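Local coordinates for Gp26 (Listeria phage P40, PDB 4JZ5), which probably hydrolyses the glycan strands of the Listeria cell-wall peptidoglycan as a phage endolysin of glycosyl hydrolase family 25, at residues 56-61 / 98-103. Sequence-based numbering, arbitrary orientation.
Sequences QKYDER and VSAYKK
A cation-pi contact joins Y58, on the short strand 57-58, to K103, on helix 87-106. The two side chains cross at about a right angle. The lysine CE rests over the centre of one face, 3.7 Å from the Y58 ring centroid, in a CH-pi contact. The ammonium lies beyond it: NZ is 4.7 Å from the centroid of the Y58 ring and 23° off the ring normal. K103 is extended as far as CE and then bends (chi4 -70°), which keeps NZ above the ring. Lysine suits this place because its long chain reaches across from the helix to set the terminal methylene, CE, on the ring face, while CE, polarised by the adjacent charge, should be drawn to the pi electrons. S99, one helical turn earlier, meets the tyrosine at its edge, with its CB 3.2 Å from Y58 OH. The serine hydroxyl is engaged elsewhere, bonded to the carbonyl of N95 within the same helix. A100 gives the ring a small apolar neighbour, its CB 4.2 Å from Y58 CE1; its side chain also touches L78 on strand 76-81. In this family 25 barrel, strand 57-58 pairs antiparallel with barrel strand 46-53, and helix 87-106 packs on the outside, so the tyrosine joins this short antiparallel strand to the outer helix. Beyond Y58 the chain turns toward helix 62-72. D59 OD1 accepts the backbone N of R61 at 2.8 Å, forming an Asx turn, whereas its OD2 takes R50 and the backbone N of K30; aspartate's short side chain holds the carboxylate near the backbone, where OD1 can close the turn. Across the same bend, K57 NZ and E60 OE2 form a salt bridge of 2.8 Å, their long side chains spanning it.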
# COMPACT_ATOMS: atom_id res chain seq x y z
N GLN A 56 9.21 13.94 -4.42
CA GLN A 56 8.79 15.26 -3.97
C GLN A 56 8.84 15.37 -2.45
O GLN A 56 9.33 16.36 -1.92
CB GLN A 56 7.38 15.55 -4.47
CG GLN A 56 6.86 16.92 -4.10
CD GLN A 56 5.50 17.21 -4.69
OE1 GLN A 56 4.81 16.32 -5.18
NE2 GLN A 56 5.11 18.48 -4.65
N LYS A 57 8.33 14.36 -1.75
CA LYS A 57 8.27 14.41 -0.30
C LYS A 57 7.99 13.04 0.28
O LYS A 57 7.42 12.17 -0.39
CB LYS A 57 7.17 15.37 0.16
CG LYS A 57 5.78 14.88 -0.19
CD LYS A 57 4.69 15.81 0.34
CE LYS A 57 3.31 15.20 0.17
NZ LYS A 57 2.22 16.18 0.43
N TYR A 58 8.42 12.84 1.52
CA TYR A 58 7.87 11.77 2.33
C TYR A 58 6.49 12.18 2.80
O TYR A 58 6.21 13.36 2.97
CB TYR A 58 8.79 11.46 3.51
CG TYR A 58 10.14 10.97 3.03
CD1 TYR A 58 10.32 9.65 2.65
CD2 TYR A 58 11.21 11.84 2.89
CE1 TYR A 58 11.55 9.20 2.18
CE2 TYR A 58 12.44 11.41 2.43
CZ TYR A 58 12.61 10.09 2.07
OH TYR A 58 13.84 9.67 1.62
N ASP A 59 5.62 11.21 3.01
CA ASP A 59 4.31 11.52 3.56
C ASP A 59 4.47 12.16 4.94
O ASP A 59 5.27 11.68 5.76
CB ASP A 59 3.46 10.26 3.63
CG ASP A 59 2.08 10.52 4.18
OD1 ASP A 59 1.95 10.58 5.43
OD2 ASP A 59 1.13 10.67 3.38
N GLU A 60 3.74 13.23 5.18
CA GLU A 60 3.89 14.02 6.39
C GLU A 60 3.56 13.26 7.67
O GLU A 60 3.95 13.70 8.75
CB GLU A 60 3.01 15.27 6.30
CG GLU A 60 3.38 16.23 5.17
CD GLU A 60 2.66 15.97 3.83
OE1 GLU A 60 2.38 14.81 3.46
OE2 GLU A 60 2.38 16.97 3.12
N ARG A 61 2.81 12.16 7.56
CA ARG A 61 2.45 11.38 8.73
C ARG A 61 3.17 10.03 8.77
O ARG A 61 2.83 9.19 9.60
CB ARG A 61 0.93 11.15 8.80
CG ARG A 61 0.10 12.43 8.90
CD ARG A 61 0.19 13.15 10.23
NE ARG A 61 -0.43 14.48 10.11
CZ ARG A 61 -0.70 15.29 11.11
NH1 ARG A 61 -0.44 14.94 12.36
NH2 ARG A 61 -1.26 16.47 10.87
N VAL A 98 12.81 2.82 -0.15
CA VAL A 98 13.84 2.19 0.68
C VAL A 98 14.19 3.09 1.86
O VAL A 98 14.28 2.62 3.01
CB VAL A 98 15.09 1.84 -0.15
CG1 VAL A 98 16.20 1.27 0.75
CG2 VAL A 98 14.74 0.85 -1.24
N SER A 99 14.36 4.38 1.59
CA SER A 99 14.67 5.32 2.66
C SER A 99 13.56 5.40 3.70
O SER A 99 13.84 5.49 4.89
CB SER A 99 14.95 6.70 2.06
OG SER A 99 16.19 6.71 1.38
N ALA A 100 12.32 5.38 3.24
CA ALA A 100 11.18 5.40 4.17
C ALA A 100 11.18 4.15 5.05
O ALA A 100 10.92 4.24 6.26
CB ALA A 100 9.88 5.49 3.39
N TYR A 101 11.46 3.01 4.45
CA TYR A 101 11.60 1.76 5.19
C TYR A 101 12.70 1.90 6.27
O TYR A 101 12.50 1.56 7.43
CB TYR A 101 11.89 0.63 4.20
CG TYR A 101 12.19 -0.69 4.86
CD1 TYR A 101 11.19 -1.50 5.37
CD2 TYR A 101 13.50 -1.13 4.99
CE1 TYR A 101 11.48 -2.70 5.98
CE2 TYR A 101 13.79 -2.33 5.59
CZ TYR A 101 12.78 -3.11 6.09
OH TYR A 101 13.08 -4.31 6.70
N LYS A 102 13.85 2.44 5.87
CA LYS A 102 14.93 2.67 6.82
C LYS A 102 14.52 3.65 7.93
O LYS A 102 14.88 3.46 9.08
CB LYS A 102 16.16 3.18 6.08
CG LYS A 102 16.81 2.16 5.16
CD LYS A 102 17.93 2.83 4.36
CE LYS A 102 18.78 1.86 3.56
NZ LYS A 102 19.91 2.59 2.89
N LYS A 103 13.78 4.69 7.59
CA LYS A 103 13.32 5.65 8.60
C LYS A 103 12.44 4.96 9.64
O LYS A 103 12.55 5.21 10.84
CB LYS A 103 12.54 6.77 7.93
CG LYS A 103 13.35 7.79 7.17
CD LYS A 103 12.44 8.80 6.48
CE LYS A 103 13.21 9.78 5.64
NZ LYS A 103 14.02 10.71 6.47